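Local atomic coordinates of putative exported protein (Bacteroides fragilis NCTC 9343, PDB entry 3IEE), a protein that is of unknown function but is probably an exported, lipid-anchored protein built mainly of alpha helices. Residues C84-E87 and E88-R91; Y143-N146 and I147-L151; E252-D255 and A256-D259. All blocks are in the same frame, centred on the assembly; numbering follows the deposited sequence.

Contact 1. Residues C84-E87 and E88-R91. With EDO (1,2-ethanediol), chain G.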
# COMPACT_ATOMS: atom_id res chain seq x y z
N CYS A 84 10.65 -20.37 3.98
CA CYS A 84 11.34 -19.56 2.99
C CYS A 84 11.76 -18.21 3.58
O CYS A 84 12.63 -17.54 3.01
CB CYS A 84 10.48 -19.38 1.73
SG CYS A 84 8.94 -18.59 1.99
N PHE A 85 11.18 -17.86 4.73
CA PHE A 85 11.59 -16.68 5.50
C PHE A 85 12.29 -17.16 6.77
O PHE A 85 11.92 -18.26 7.30
CB PHE A 85 10.38 -15.85 5.89
CG PHE A 85 9.60 -15.32 4.70
CD1 PHE A 85 10.08 -14.28 3.93
CD2 PHE A 85 8.38 -15.88 4.36
CE1 PHE A 85 9.36 -13.81 2.87
CE2 PHE A 85 7.67 -15.40 3.29
CZ PHE A 85 8.14 -14.40 2.54
N ASN A 86 13.24 -16.37 7.26
CA ASN A 86 13.92 -16.73 8.50
C ASN A 86 12.99 -16.54 9.70
O ASN A 86 11.96 -15.90 9.57
CB ASN A 86 15.27 -16.01 8.64
CG ASN A 86 15.13 -14.52 8.67
OD1 ASN A 86 14.24 -13.98 9.33
ND2 ASN A 86 16.01 -13.84 7.95
N GLU A 87 13.33 -17.11 10.85
CA GLU A 87 12.38 -17.21 11.94
C GLU A 87 11.98 -15.81 12.40
O GLU A 87 10.82 -15.58 12.72
CB GLU A 87 12.95 -18.04 13.11
CG GLU A 87 13.05 -19.53 12.76
CD GLU A 87 11.72 -20.15 12.43
OE1 GLU A 87 10.91 -20.37 13.36
OE2 GLU A 87 11.49 -20.43 11.23
N GLU A 88 12.93 -14.89 12.41
CA GLU A 88 12.65 -13.53 12.85
C GLU A 88 11.62 -12.84 11.94
O GLU A 88 10.72 -12.12 12.39
CB GLU A 88 13.93 -12.72 12.84
CG GLU A 88 13.71 -11.28 13.26
CD GLU A 88 15.01 -10.58 13.47
OE1 GLU A 88 15.71 -10.95 14.45
OE2 GLU A 88 15.34 -9.68 12.66
N THR A 89 11.81 -13.03 10.65
CA THR A 89 10.91 -12.51 9.65
C THR A 89 9.52 -13.10 9.80
O THR A 89 8.49 -12.38 9.74
CB THR A 89 11.47 -12.73 8.22
OG1 THR A 89 12.73 -12.03 8.06
CG2 THR A 89 10.50 -12.22 7.14
N ARG A 90 9.46 -14.41 9.98
CA ARG A 90 8.19 -15.09 10.17
C ARG A 90 7.46 -14.49 11.38
O ARG A 90 6.26 -14.19 11.30
CB ARG A 90 8.37 -16.60 10.31
CG ARG A 90 9.00 -17.28 9.08
CD ARG A 90 9.26 -18.78 9.32
NE ARG A 90 8.08 -19.62 9.19
CZ ARG A 90 7.95 -20.87 9.65
NH1 ARG A 90 8.91 -21.46 10.35
NH2 ARG A 90 6.83 -21.54 9.41
N ARG A 91 8.20 -14.31 12.48
CA ARG A 91 7.66 -13.71 13.70
C ARG A 91 7.12 -12.29 13.46
O ARG A 91 5.99 -11.98 13.84
CB ARG A 91 8.79 -13.64 14.74
CG ARG A 91 8.46 -13.17 16.13
CD ARG A 91 9.76 -13.24 16.98
NE ARG A 91 10.43 -14.55 16.83
CZ ARG A 91 11.72 -14.76 16.49
NH1 ARG A 91 12.56 -13.75 16.28
NH2 ARG A 91 12.17 -16.01 16.36
C1 EDO G . 7.06 -18.95 12.30
O1 EDO G . 5.83 -19.65 12.51
C2 EDO G . 8.15 -19.33 13.28
O2 EDO G . 8.99 -18.19 13.52
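The backbone of Asn86 to Arg91 turns from loop into helix, and two bonds of the i to i+4 kind mark the change. Arg90 N donates to Asn86 O at 2.9 Å with an N-H...O angle of 167°, and Arg91 N repeats the pattern one residue on with Glu87 O. Asn86 is still extended, whereas Glu87 already has helical angles, which fixes Asn86 as the N-cap.

The side chain of Asn86 turns toward the amides of the first turn. CG stands between the backbone N and the carbonyl carbon (chi1 61°), and this brings OD1 to the amide of Thr89, with Thr89 N at 2.9 Å from Asn86 OD1. Thr89 OG1 gives Asn86 OD1 a second bond at 2.8 Å, coming from well above the amide plane of Asn86. Two donors of one residue thus grip this oxygen. The methyl of Thr89 turns to the other neighbour, its CG2 lying 3.8 Å from Phe85 CD1, while the Phe85 ring also meets Tyr29 edge-to-face.

Glu87 and Arg90 run side by side. A bend at chi2 of Glu87 carries OE2 to the guanidinium edge, where a salt bridge of 2.9 Å joins it to Arg90 NH1. The donor lies on the syn lone pair of Glu87 OE2, and the acceptor lies in the guanidinium plane. Arg90 NE donates to Pro81 O of the preceding loop, so NE and NH1 both have acceptors, which limits rotation of the group. A 1,2-ethanediol rests on one face of it, with C1 3.3 Å above the plane.

Capping of Thr89 N by the Asn86 side chain is the classic asparagine N-cap of a helix, here helix 87-119, and the Glu87-Arg90 bridge adds a second link within its first turn.

Contact 2. Residues Y143-N146 and I147-L151; sequences YKQN and IFDIL. With EDO (1,2-ethanediol), chain E.
The Phe148 ring lies alongside the extended Lys144 chain, both pointing the same way, with Lys144 CG 3.9 Å from Phe148 CE2; the ring also passes Lys144 O obliquely. The Tyr143 ring has a 1,2-ethanediol over one face, whose O2 stands 4.1 Å above the centre of the Tyr143 ring. The diol's other hydroxyl, O1, accepts from Asn146 ND2 at 3.1 Å along an almost straight N-H...O line (173°). Asn146 ND2 also donates to Asn96 OD1 of helix 87-119, so its amide is held on the protein side as well.

Gln145 and Asp149 make the side-chain bond of this stretch. Gln145 CG is anti to the backbone N, and a bend at chi2 of 58° then swings the amide along the helix to Asp149. Gln145 NE2 meets Asp149 OD1 at 2.8 Å. The acceptor is nearly in the amide plane, but the donor comes from above the carboxylate plane, and the two planes are 43° apart. Gln145 OE1 is bound by Ser184 OG of helix 169-189, so both ends of the amide are engaged and its flip is settled. The other carboxylate oxygen, Asp149 OD2, accepts from a water at 2.6 Å that also makes a weak bond to Asn146 OD1.

Backbone bonds of the i to i+4 type continue beneath, with Ile150 N 2.9 Å from Asn146 O. Chemically, the polar ends that leave this helix face are well supplied with partners: the Lys144 ammonium has a salt bridge to Glu43 and hydrogen bonds to the carbonyl oxygens of Leu37 and Val41, the Gln145 amide is bonded at both ends, and the Asp149 carboxylate, with one amide and one water donor, probably keeps its negative charge.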
# COMPACT_ATOMS: atom_id res chain seq x y z
N TYR A 143 0.87 -0.87 9.90
CA TYR A 143 1.09 -2.33 9.86
C TYR A 143 1.21 -2.84 8.41
O TYR A 143 2.10 -3.65 8.07
CB TYR A 143 -0.04 -3.06 10.53
CG TYR A 143 -0.12 -3.01 12.04
CD1 TYR A 143 0.94 -3.49 12.81
CD2 TYR A 143 -1.28 -2.57 12.67
CE1 TYR A 143 0.84 -3.51 14.19
CE2 TYR A 143 -1.37 -2.56 14.03
CZ TYR A 143 -0.31 -3.04 14.78
OH TYR A 143 -0.39 -3.02 16.14
N LYS A 144 0.34 -2.32 7.53
CA LYS A 144 0.34 -2.70 6.12
C LYS A 144 1.70 -2.33 5.46
O LYS A 144 2.35 -3.15 4.80
CB LYS A 144 -0.80 -1.98 5.43
CG LYS A 144 -0.82 -2.09 3.91
CD LYS A 144 -2.14 -1.64 3.33
CE LYS A 144 -2.17 -1.54 1.79
NZ LYS A 144 -3.52 -1.11 1.26
N GLN A 145 2.12 -1.09 5.63
CA GLN A 145 3.38 -0.69 5.05
C GLN A 145 4.55 -1.49 5.67
O GLN A 145 5.52 -1.85 4.94
CB GLN A 145 3.64 0.82 5.16
CG GLN A 145 4.92 1.26 4.40
CD GLN A 145 4.89 0.91 2.91
OE1 GLN A 145 3.94 1.26 2.20
NE2 GLN A 145 5.91 0.19 2.44
N ASN A 146 4.49 -1.73 6.99
CA ASN A 146 5.50 -2.54 7.68
C ASN A 146 5.70 -3.90 6.99
O ASN A 146 6.82 -4.38 6.83
CB ASN A 146 5.14 -2.81 9.13
CG ASN A 146 5.34 -1.62 10.05
OD1 ASN A 146 5.88 -0.58 9.67
ND2 ASN A 146 4.90 -1.79 11.31
N ILE A 147 4.59 -4.54 6.65
CA ILE A 147 4.64 -5.86 6.00
C ILE A 147 5.39 -5.77 4.66
O ILE A 147 6.32 -6.57 4.42
CB ILE A 147 3.23 -6.43 5.89
CG1 ILE A 147 2.70 -6.81 7.29
CG2 ILE A 147 3.18 -7.68 4.95
CD1 ILE A 147 1.27 -6.84 7.40
N PHE A 148 5.04 -4.79 3.82
CA PHE A 148 5.76 -4.58 2.55
C PHE A 148 7.23 -4.35 2.79
O PHE A 148 8.10 -4.90 2.08
CB PHE A 148 5.10 -3.46 1.73
CG PHE A 148 3.76 -3.81 1.21
CD1 PHE A 148 3.57 -4.99 0.47
CD2 PHE A 148 2.65 -3.01 1.44
CE1 PHE A 148 2.28 -5.32 -0.03
CE2 PHE A 148 1.39 -3.31 0.92
CZ PHE A 148 1.20 -4.49 0.20
N ASP A 149 7.53 -3.53 3.78
CA ASP A 149 8.94 -3.21 4.10
C ASP A 149 9.74 -4.45 4.52
O ASP A 149 10.87 -4.60 4.12
CB ASP A 149 9.05 -2.19 5.22
CG ASP A 149 8.57 -0.75 4.83
OD1 ASP A 149 8.39 -0.42 3.65
OD2 ASP A 149 8.35 0.02 5.81
N ILE A 150 9.13 -5.32 5.32
CA ILE A 150 9.73 -6.60 5.74
C ILE A 150 10.05 -7.46 4.53
O ILE A 150 11.16 -8.05 4.41
CB ILE A 150 8.80 -7.33 6.74
CG1 ILE A 150 8.76 -6.58 8.09
CG2 ILE A 150 9.22 -8.80 6.94
CD1 ILE A 150 7.56 -6.89 8.94
N LEU A 151 9.07 -7.55 3.63
CA LEU A 151 9.18 -8.44 2.44
C LEU A 151 10.20 -7.98 1.39
O LEU A 151 10.82 -8.81 0.66
CB LEU A 151 7.81 -8.62 1.80
CG LEU A 151 6.83 -9.41 2.67
CD1 LEU A 151 5.43 -9.36 2.04
CD2 LEU A 151 7.24 -10.87 2.93
C1 EDO E . 3.88 0.63 13.22
O1 EDO E . 5.22 0.30 13.60
C2 EDO E . 2.83 -0.11 14.05
O2 EDO E . 1.59 0.63 14.05
O HOH W 1 8.90 -0.62 8.31

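Contact 3. Residues E252-D255 and A256-D259; sequences EYSD and ADYD
Ser254 O accepts from Tyr258 N at 3.0 Å and Asp255 O from Asp259 N at 2.8 Å, two i to i+4 bonds that start the helix, while Ser254 itself keeps an extended backbone.

Ser254 is the N-cap. Its OG stands between the backbone N and the carbonyl carbon (chi1 83°), and from there Ser254 OG accepts from Asp257 N at 3.0 Å with an N-H...O angle of 160°. This side-chain oxygen stands in for the backbone carbonyl that an amide in the first turn of a helix lacks. The carboxylate of Asp257 is turned to a residue just ahead of the cap, where Asp257 OD1 forms a salt bridge with Lys250.

Tyr253, the residue before the cap, lays its phenol end over the first turn. Its CG is anti to the backbone N, and the ring extends toward Tyr258. The apolar contact is made by ring carbon Tyr253 CE1 against Tyr258 CB at 3.9 Å, and Tyr253 OH also comes within 3.4 Å of Tyr258 CB. One phenol thus meets the root of the other, with no stacking of the rings. The hydroxyl of Tyr253 donates to Asp255 OD1 at 2.6 Å, nearly along the axis of that C-O bond and at the ring's edge. The bond fixes the carboxylate beside the first turn, and negative groups at this end of a helix would suit its dipole.

The start of helix 255-268 is therefore set against two other helices. Tyr189, at the end of helix 169-189, binds Ser254 N through its hydroxyl and meets the Tyr253 ring with planes at about 30°, while Lys44 of helix 43-56 touches Asp255 and Tyr258 and forms a salt bridge with Asp259 OD1, which lies at the edge of the Tyr258 ring.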
# COMPACT_ATOMS: atom_id res chain seq x y z
N GLU A 252 -4.07 20.37 1.28
CA GLU A 252 -5.08 19.40 1.65
C GLU A 252 -5.19 18.29 0.61
O GLU A 252 -5.08 18.52 -0.60
CB GLU A 252 -6.45 20.08 1.83
CG GLU A 252 -7.39 19.21 2.63
CD GLU A 252 -8.77 19.81 2.89
OE1 GLU A 252 -8.91 21.05 3.01
OE2 GLU A 252 -9.72 19.01 3.03
N TYR A 253 -5.46 17.09 1.09
CA TYR A 253 -5.88 15.96 0.26
C TYR A 253 -7.13 16.30 -0.59
O TYR A 253 -8.02 17.03 -0.13
CB TYR A 253 -6.26 14.79 1.21
CG TYR A 253 -6.88 13.61 0.49
CD1 TYR A 253 -6.10 12.63 -0.05
CD2 TYR A 253 -8.26 13.52 0.30
CE1 TYR A 253 -6.63 11.55 -0.71
CE2 TYR A 253 -8.79 12.46 -0.38
CZ TYR A 253 -7.99 11.49 -0.88
OH TYR A 253 -8.50 10.43 -1.59
N SER A 254 -7.19 15.77 -1.82
CA SER A 254 -8.48 15.71 -2.51
C SER A 254 -8.58 14.37 -3.24
O SER A 254 -7.60 13.80 -3.69
CB SER A 254 -8.66 16.91 -3.44
OG SER A 254 -8.01 16.72 -4.70
N ASP A 255 -9.80 13.83 -3.32
CA ASP A 255 -10.01 12.66 -4.14
C ASP A 255 -9.58 12.92 -5.60
O ASP A 255 -9.10 12.02 -6.24
CB ASP A 255 -11.49 12.26 -4.09
CG ASP A 255 -11.85 11.41 -2.88
OD1 ASP A 255 -10.96 10.92 -2.13
OD2 ASP A 255 -13.06 11.19 -2.70
N ALA A 256 -9.75 14.15 -6.11
CA ALA A 256 -9.37 14.43 -7.52
C ALA A 256 -7.85 14.21 -7.70
O ALA A 256 -7.39 13.69 -8.73
CB ALA A 256 -9.73 15.79 -7.91
N ASP A 257 -7.09 14.71 -6.72
CA ASP A 257 -5.63 14.54 -6.73
C ASP A 257 -5.26 13.06 -6.59
O ASP A 257 -4.41 12.57 -7.34
CB ASP A 257 -4.99 15.40 -5.64
CG ASP A 257 -4.97 16.89 -6.01
OD1 ASP A 257 -5.01 17.23 -7.21
OD2 ASP A 257 -4.91 17.72 -5.10
N TYR A 258 -5.92 12.34 -5.67
CA TYR A 258 -5.64 10.93 -5.50
C TYR A 258 -5.89 10.14 -6.77
O TYR A 258 -5.08 9.34 -7.19
CB TYR A 258 -6.46 10.33 -4.36
CG TYR A 258 -6.19 8.83 -4.17
CD1 TYR A 258 -5.08 8.37 -3.43
CD2 TYR A 258 -7.05 7.89 -4.70
CE1 TYR A 258 -4.88 7.02 -3.24
CE2 TYR A 258 -6.82 6.51 -4.52
CZ TYR A 258 -5.73 6.10 -3.77
OH TYR A 258 -5.50 4.72 -3.64
N ASP A 259 -7.04 10.42 -7.38
CA ASP A 259 -7.44 9.74 -8.59
C ASP A 259 -6.50 10.14 -9.76
O ASP A 259 -6.22 9.33 -10.62
CB ASP A 259 -8.88 10.09 -8.89
CG ASP A 259 -9.86 9.51 -7.86
OD1 ASP A 259 -9.48 8.60 -7.04
OD2 ASP A 259 -11.00 9.99 -7.88

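Along the chain the three contacts come in series: contact 1 opens helix 87-119, contact 2 lies within helix 123-162, which follows it, and contact 3 opens helix 255-268, the last one. Contacts 1 and 2 have centres 13 Å apart and touch directly, through Phe85 CE1 to Leu151 CD2 at 3.6 Å and Thr89 CG2 to Ile150 CG2 at 3.7 Å, so the capped start of one helix packs on the middle of the next. Both lie in the DUF6845 range. Contact 3 belongs to the DUF3829-like range, about 24 Å from contact 2 and 37 Å from contact 1, centre to centre, and touches neither. Contacts 1 and 3 thus cap helix starts on opposite sides of the chain's centre, with contact 2 nearer to it.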